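Local structure of putative neuraminyllactose-binding hemagglutinin homolog (Helicobacter pylori, 3BGH) at residues L21-P26 and Q57-K62; S63-L68 and V79-D84. The protein is of unknown function but is probably an outer-membrane lipoprotein and may be an adhesin that binds neuraminyllactose-type sugars. All coordinates share one frame; numbering follows the deposited sequence.

Contact 1 of 2, residues L21-P26 and Q57-K62; sequences LHFHYP and QKEFEK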
loop_
_atom_site.group_PDB
_atom_site.type_symbol
_atom_site.label_atom_id
_atom_site.label_comp_id
_atom_site.label_asym_id
_atom_site.label_seq_id
_atom_site.Cartn_x
_atom_site.Cartn_y
_atom_site.Cartn_z
ATOM N N LEU A 21 7.673 1.855 20.721
ATOM C CA LEU A 21 6.620 1.133 20.038
ATOM C C LEU A 21 5.434 1.043 20.983
ATOM O O LEU A 21 5.613 0.935 22.187
ATOM C CB LEU A 21 7.081 -0.254 19.649
ATOM C CG LEU A 21 7.920 -0.407 18.390
ATOM C CD1 LEU A 21 8.249 -1.896 18.191
ATOM C CD2 LEU A 21 7.188 0.147 17.194
ATOM N N HIS A 22 4.217 1.114 20.461
ATOM C CA HIS A 22 3.069 0.959 21.331
ATOM C C HIS A 22 1.920 0.223 20.686
ATOM O O HIS A 22 0.873 0.806 20.416
ATOM C CB HIS A 22 2.611 2.290 21.916
ATOM C CG HIS A 22 1.759 2.132 23.134
ATOM N ND1 HIS A 22 0.457 2.588 23.198
ATOM C CD2 HIS A 22 2.007 1.524 24.323
ATOM C CE1 HIS A 22 -0.050 2.293 24.385
ATOM N NE2 HIS A 22 0.871 1.650 25.086
ATOM N N PHE A 23 2.119 -1.080 20.471
ATOM C CA PHE A 23 1.103 -1.902 19.842
ATOM C C PHE A 23 0.119 -2.426 20.909
ATOM O O PHE A 23 0.050 -3.611 21.187
ATOM C CB PHE A 23 1.765 -2.979 18.953
ATOM C CG PHE A 23 2.705 -2.400 17.875
ATOM C CD1 PHE A 23 2.717 -1.029 17.574
ATOM C CD2 PHE A 23 3.563 -3.231 17.153
ATOM C CE1 PHE A 23 3.569 -0.506 16.588
ATOM C CE2 PHE A 23 4.411 -2.714 16.145
ATOM C CZ PHE A 23 4.407 -1.363 15.867
ATOM N N HIS A 24 -0.639 -1.502 21.509
ATOM C CA HIS A 24 -1.659 -1.823 22.542
ATOM C C HIS A 24 -2.801 -0.792 22.504
ATOM O O HIS A 24 -2.575 0.421 22.532
ATOM C CB HIS A 24 -1.023 -1.941 23.961
ATOM C CG HIS A 24 -1.984 -2.333 25.061
ATOM N ND1 HIS A 24 -2.509 -1.419 25.961
ATOM C CD2 HIS A 24 -2.488 -3.539 25.421
ATOM C CE1 HIS A 24 -3.303 -2.043 26.815
ATOM N NE2 HIS A 24 -3.310 -3.332 26.508
ATOM N N TYR A 25 -4.032 -1.281 22.386
ATOM C CA TYR A 25 -5.190 -0.401 22.369
ATOM C C TYR A 25 -6.004 -0.852 23.579
ATOM O O TYR A 25 -6.247 -2.051 23.719
ATOM C CB TYR A 25 -5.949 -0.564 21.036
ATOM C CG TYR A 25 -7.343 0.041 20.991
ATOM C CD1 TYR A 25 -7.516 1.424 20.911
ATOM C CD2 TYR A 25 -8.491 -0.775 21.016
ATOM C CE1 TYR A 25 -8.791 2.004 20.874
ATOM C CE2 TYR A 25 -9.794 -0.201 20.974
ATOM C CZ TYR A 25 -9.928 1.196 20.900
ATOM O OH TYR A 25 -11.163 1.814 20.842
ATOM N N PRO A 26 -6.376 0.082 24.486
ATOM C CA PRO A 26 -7.093 -0.392 25.684
ATOM C C PRO A 26 -8.502 -0.916 25.379
ATOM O O PRO A 26 -9.382 -0.142 25.003
ATOM C CB PRO A 26 -7.143 0.853 26.581
ATOM C CG PRO A 26 -7.031 2.024 25.628
ATOM C CD PRO A 26 -6.166 1.547 24.495
ATOM N N GLN A 57 7.227 -5.827 12.443
ATOM C CA GLN A 57 6.219 -6.606 11.778
ATOM C C GLN A 57 5.714 -7.682 12.751
ATOM O O GLN A 57 4.505 -7.730 13.028
ATOM C CB GLN A 57 6.798 -7.225 10.528
ATOM C CG GLN A 57 5.953 -8.249 9.893
ATOM C CD GLN A 57 6.704 -9.040 8.856
ATOM O OE1 GLN A 57 7.911 -9.192 8.955
ATOM N NE2 GLN A 57 5.992 -9.596 7.874
ATOM N N LYS A 58 6.632 -8.513 13.274
ATOM C CA LYS A 58 6.304 -9.593 14.212
ATOM C C LYS A 58 5.496 -9.094 15.420
ATOM O O LYS A 58 4.490 -9.677 15.793
ATOM C CB LYS A 58 7.576 -10.316 14.675
ATOM C CG LYS A 58 8.044 -11.402 13.710
ATOM C CD LYS A 58 9.603 -11.460 13.581
ATOM C CE LYS A 58 10.047 -12.578 12.617
ATOM N NZ LYS A 58 11.524 -12.529 12.205
ATOM N N GLU A 59 5.932 -7.993 16.008
ATOM C CA GLU A 59 5.317 -7.481 17.201
ATOM C C GLU A 59 3.949 -6.829 16.891
ATOM O O GLU A 59 2.999 -6.936 17.677
ATOM C CB GLU A 59 6.326 -6.563 17.872
ATOM C CG GLU A 59 5.810 -5.323 18.493
ATOM C CD GLU A 59 5.792 -5.387 19.980
ATOM O OE1 GLU A 59 5.407 -6.460 20.523
ATOM O OE2 GLU A 59 6.136 -4.349 20.608
ATOM N N PHE A 60 3.859 -6.174 15.735
ATOM C CA PHE A 60 2.592 -5.725 15.159
ATOM C C PHE A 60 1.629 -6.907 14.890
ATOM O O PHE A 60 0.450 -6.825 15.223
ATOM C CB PHE A 60 2.873 -4.924 13.869
ATOM C CG PHE A 60 1.718 -4.121 13.362
ATOM C CD1 PHE A 60 1.707 -2.726 13.488
ATOM C CD2 PHE A 60 0.667 -4.729 12.696
ATOM C CE1 PHE A 60 0.641 -1.965 12.980
ATOM C CE2 PHE A 60 -0.389 -3.967 12.201
ATOM C CZ PHE A 60 -0.407 -2.592 12.331
ATOM N N GLU A 61 2.106 -7.988 14.288
ATOM C CA GLU A 61 1.248 -9.175 14.079
ATOM C C GLU A 61 0.872 -9.897 15.380
ATOM O O GLU A 61 -0.229 -10.441 15.475
ATOM C CB GLU A 61 1.904 -10.209 13.176
ATOM C CG GLU A 61 1.912 -9.862 11.729
ATOM C CD GLU A 61 2.898 -10.720 10.924
ATOM O OE1 GLU A 61 3.698 -11.478 11.511
ATOM O OE2 GLU A 61 2.869 -10.638 9.695
ATOM N N LYS A 62 1.788 -9.930 16.351
ATOM C CA LYS A 62 1.567 -10.642 17.611
ATOM C C LYS A 62 0.580 -9.873 18.457
ATOM O O LYS A 62 -0.327 -10.458 19.023
ATOM C CB LYS A 62 2.889 -10.899 18.385
ATOM C CG LYS A 62 2.780 -10.888 19.970
ATOM C CD LYS A 62 4.086 -11.337 20.710
ATOM C CE LYS A 62 4.276 -10.659 22.100
ATOM N NZ LYS A 62 4.675 -9.190 21.970
#

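Contact 2 of 2, residues S63-L68 and V79-D84; sequences SLFLQL and VSQFKD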
loop_
_atom_site.group_PDB
_atom_site.type_symbol
_atom_site.label_atom_id
_atom_site.label_comp_id
_atom_site.label_asym_id
_atom_site.label_seq_id
_atom_site.Cartn_x
_atom_site.Cartn_y
_atom_site.Cartn_z
ATOM N N SER A 63 0.733 -8.558 18.540
ATOM C CA SER A 63 -0.178 -7.772 19.348
ATOM C C SER A 63 -1.635 -7.833 18.887
ATOM O O SER A 63 -2.529 -7.904 19.720
ATOM C CB SER A 63 0.306 -6.346 19.463
ATOM O OG SER A 63 1.621 -6.370 19.972
ATOM N N LEU A 64 -1.866 -7.822 17.574
ATOM C CA LEU A 64 -3.218 -7.800 16.996
ATOM C C LEU A 64 -3.908 -9.104 17.326
ATOM O O LEU A 64 -5.094 -9.164 17.628
ATOM C CB LEU A 64 -3.178 -7.616 15.460
ATOM C CG LEU A 64 -2.983 -6.248 14.796
ATOM C CD1 LEU A 64 -3.119 -6.378 13.272
ATOM C CD2 LEU A 64 -4.005 -5.203 15.288
ATOM N N PHE A 65 -3.112 -10.157 17.266
ATOM C CA PHE A 65 -3.562 -11.512 17.470
ATOM C C PHE A 65 -4.031 -11.697 18.924
ATOM O O PHE A 65 -5.117 -12.227 19.177
ATOM C CB PHE A 65 -2.390 -12.407 17.118
ATOM C CG PHE A 65 -2.729 -13.844 16.983
ATOM C CD1 PHE A 65 -3.912 -14.244 16.385
ATOM C CD2 PHE A 65 -1.842 -14.806 17.443
ATOM C CE1 PHE A 65 -4.222 -15.598 16.251
ATOM C CE2 PHE A 65 -2.134 -16.155 17.324
ATOM C CZ PHE A 65 -3.327 -16.562 16.726
ATOM N N LEU A 66 -3.250 -11.221 19.884
ATOM C CA LEU A 66 -3.567 -11.491 21.280
ATOM C C LEU A 66 -4.708 -10.597 21.690
ATOM O O LEU A 66 -5.682 -11.057 22.289
ATOM C CB LEU A 66 -2.357 -11.288 22.200
ATOM C CG LEU A 66 -1.090 -12.135 21.965
ATOM C CD1 LEU A 66 0.009 -11.622 22.857
ATOM C CD2 LEU A 66 -1.314 -13.634 22.196
ATOM N N GLN A 67 -4.604 -9.330 21.323
ATOM C CA GLN A 67 -5.642 -8.372 21.586
ATOM C C GLN A 67 -7.002 -8.719 20.991
ATOM O O GLN A 67 -8.026 -8.495 21.616
ATOM C CB GLN A 67 -5.203 -7.021 21.114
ATOM C CG GLN A 67 -4.044 -6.466 21.919
ATOM C CD GLN A 67 -4.314 -5.045 22.296
ATOM O OE1 GLN A 67 -3.934 -4.115 21.570
ATOM N NE2 GLN A 67 -5.040 -4.856 23.404
ATOM N N LEU A 68 -7.021 -9.244 19.779
ATOM C CA LEU A 68 -8.274 -9.650 19.193
ATOM C C LEU A 68 -8.849 -10.855 19.913
ATOM O O LEU A 68 -10.061 -10.998 19.999
ATOM C CB LEU A 68 -8.134 -9.921 17.707
ATOM C CG LEU A 68 -8.400 -8.626 16.981
ATOM C CD1 LEU A 68 -7.861 -8.730 15.563
ATOM C CD2 LEU A 68 -9.938 -8.258 17.034
ATOM N N VAL A 79 -12.336 -18.644 21.851
ATOM C CA VAL A 79 -11.406 -18.287 20.807
ATOM C C VAL A 79 -10.337 -19.373 20.672
ATOM O O VAL A 79 -9.657 -19.696 21.641
ATOM C CB VAL A 79 -10.739 -16.936 21.111
ATOM C CG1 VAL A 79 -9.882 -16.514 19.959
ATOM C CG2 VAL A 79 -11.777 -15.885 21.390
ATOM N N SER A 80 -10.204 -19.922 19.468
ATOM C CA SER A 80 -9.158 -20.874 19.149
ATOM C C SER A 80 -8.173 -20.249 18.155
ATOM O O SER A 80 -8.569 -19.692 17.129
ATOM C CB SER A 80 -9.750 -22.154 18.573
ATOM O OG SER A 80 -10.754 -22.676 19.430
ATOM N N GLN A 81 -6.894 -20.372 18.492
ATOM C CA GLN A 81 -5.802 -19.715 17.814
ATOM C C GLN A 81 -4.990 -20.730 17.016
ATOM O O GLN A 81 -4.678 -21.798 17.515
ATOM C CB GLN A 81 -4.871 -19.067 18.841
ATOM C CG GLN A 81 -5.460 -18.009 19.726
ATOM C CD GLN A 81 -4.407 -17.439 20.660
ATOM O OE1 GLN A 81 -3.356 -18.057 20.884
ATOM N NE2 GLN A 81 -4.664 -16.260 21.197
ATOM N N PHE A 82 -4.644 -20.389 15.783
ATOM C CA PHE A 82 -3.778 -21.235 14.961
ATOM C C PHE A 82 -2.889 -20.321 14.141
ATOM O O PHE A 82 -3.163 -19.124 14.062
ATOM C CB PHE A 82 -4.619 -22.153 14.062
ATOM C CG PHE A 82 -5.476 -23.131 14.830
ATOM C CD1 PHE A 82 -4.926 -24.305 15.351
ATOM C CD2 PHE A 82 -6.833 -22.868 15.052
ATOM C CE1 PHE A 82 -5.710 -25.211 16.072
ATOM C CE2 PHE A 82 -7.629 -23.758 15.768
ATOM C CZ PHE A 82 -7.064 -24.936 16.277
ATOM N N LYS A 83 -1.822 -20.851 13.550
ATOM C CA LYS A 83 -0.949 -20.014 12.728
ATOM C C LYS A 83 -1.240 -20.064 11.224
ATOM O O LYS A 83 -0.850 -19.155 10.494
ATOM C CB LYS A 83 0.534 -20.265 13.017
ATOM C CG LYS A 83 1.049 -19.396 14.161
ATOM C CD LYS A 83 2.513 -19.691 14.545
ATOM C CE LYS A 83 2.858 -18.990 15.886
ATOM N NZ LYS A 83 4.304 -19.125 16.266
ATOM N N ASP A 84 -1.917 -21.121 10.774
ATOM C CA ASP A 84 -2.342 -21.274 9.378
ATOM C C ASP A 84 -3.688 -22.008 9.388
ATOM O O ASP A 84 -3.998 -22.710 10.360
ATOM C CB ASP A 84 -1.300 -22.053 8.558
ATOM C CG ASP A 84 0.045 -21.299 8.407
ATOM O OD1 ASP A 84 0.067 -20.133 7.942
ATOM O OD2 ASP A 84 1.100 -21.885 8.736
#

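Contact 1 of 2, residues L21-P26 and Q57-K62
The F23 ring receives F60 over one of its faces in an edge-to-face (T-shaped) pair: the edge of F60 is turned toward that face, the centroids lie 5.2 Å apart and the planes stand at 76°. F60 CD1 sits above the rim of the F23 ring, 3.8 Å from F23 CZ. At the edge of the F23 ring, in its plane, lies the backbone carbon E59 C; F60 N, set off the plane, is 3.3 Å from F23 CD2, while the methylene CG of E59 approaches the same CD2 obliquely at 3.3 Å. F60 is brought against that face of F23 by a first torsion that sets CG anti to the backbone N (chi1 -165°), and its CB packs 3.5 Å from F23 CE2. Beside the ring pair, L21 and E59 run past each other in opposite directions, L21 CD1 coming 4.0 Å from E59 OE2. The other carboxylate oxygen, E59 OE1, forms a salt bridge with K62 NZ at 3.2 Å, one turn along the same helix. Y198 of helix 186-208 joins the cluster, its ring nearly parallel to F23 and edge-to-face with F60. The chemistry is divided: two buried phenylalanines hold the N-terminal loop to helix 54-73 by apolar and aromatic packing, while E59 lends its aliphatic part to that packing and keeps its charge paired with lysine at the margin.

Contact 2 of 2, residues S63-L68 and V79-D84
Q81 reaches from strand 78-82 toward helix 54-73, passing the CZ end of the F65 ring obliquely, and its chain can be followed atom by atom. CB, directed at the helix, makes the closest approach, 3.6 Å from F65 CZ. CG is 4.0 Å from the same ring carbon, and CD is still 4.2 Å from F65 CZ, so three successive carbons of the glutamine pass by a single ring atom. Beyond CG the chain is extended, and it carries the amide past the ring with the two planes only 28° apart. At the tip, Q81 NE2 reaches the helix itself: it lies 4.4 Å from L66 CD2, and its polar partner is the hydroxyl of S69, one turn beyond F65, through a hydrogen bond. From the helix side, F65 leaves the backbone with CG anti to its N (chi1 -168°), which sends the ring toward the strand although its CB does not point there. F65 CZ also comes 3.7 Å from the carbonyl oxygen of F82, and the ring touches L41 of strand 38-48 as well. The F82 side chain itself turns away from the helix, onto V40, I88 and P89. Helix 63-68 and strand 79-82 run almost antiparallel, at 161°, with their axes 10.4 Å apart at closest approach. This is the helix-to-strand packing of a beta-alpha-beta crossover, in which helix 54-73 links the neighbouring parallel strands 38-48 and 78-82 of the mixed sheet.

Both contacts use helix 54-73, at successive turns, but join it to different parts of the fold: contact 1 to the N-terminal loop next to helix 186-208, contact 2 to strand 78-82 at one border of the sheet within this chain. Each buries a similar area, about 200 Å², and both are partly buried, contact 1 the more so; in contact 2 L66 and Q81 are exposed. Contact 1 has two buried aromatic residues meeting as a pair; in contact 2 a single buried ring is flanked by the aliphatic chain of a glutamine. Their centres lie 12 Å apart, and they meet where Y25 N probably hydrogen-bonds to Q67 OE1 at 3.0 Å, fastening loop to helix.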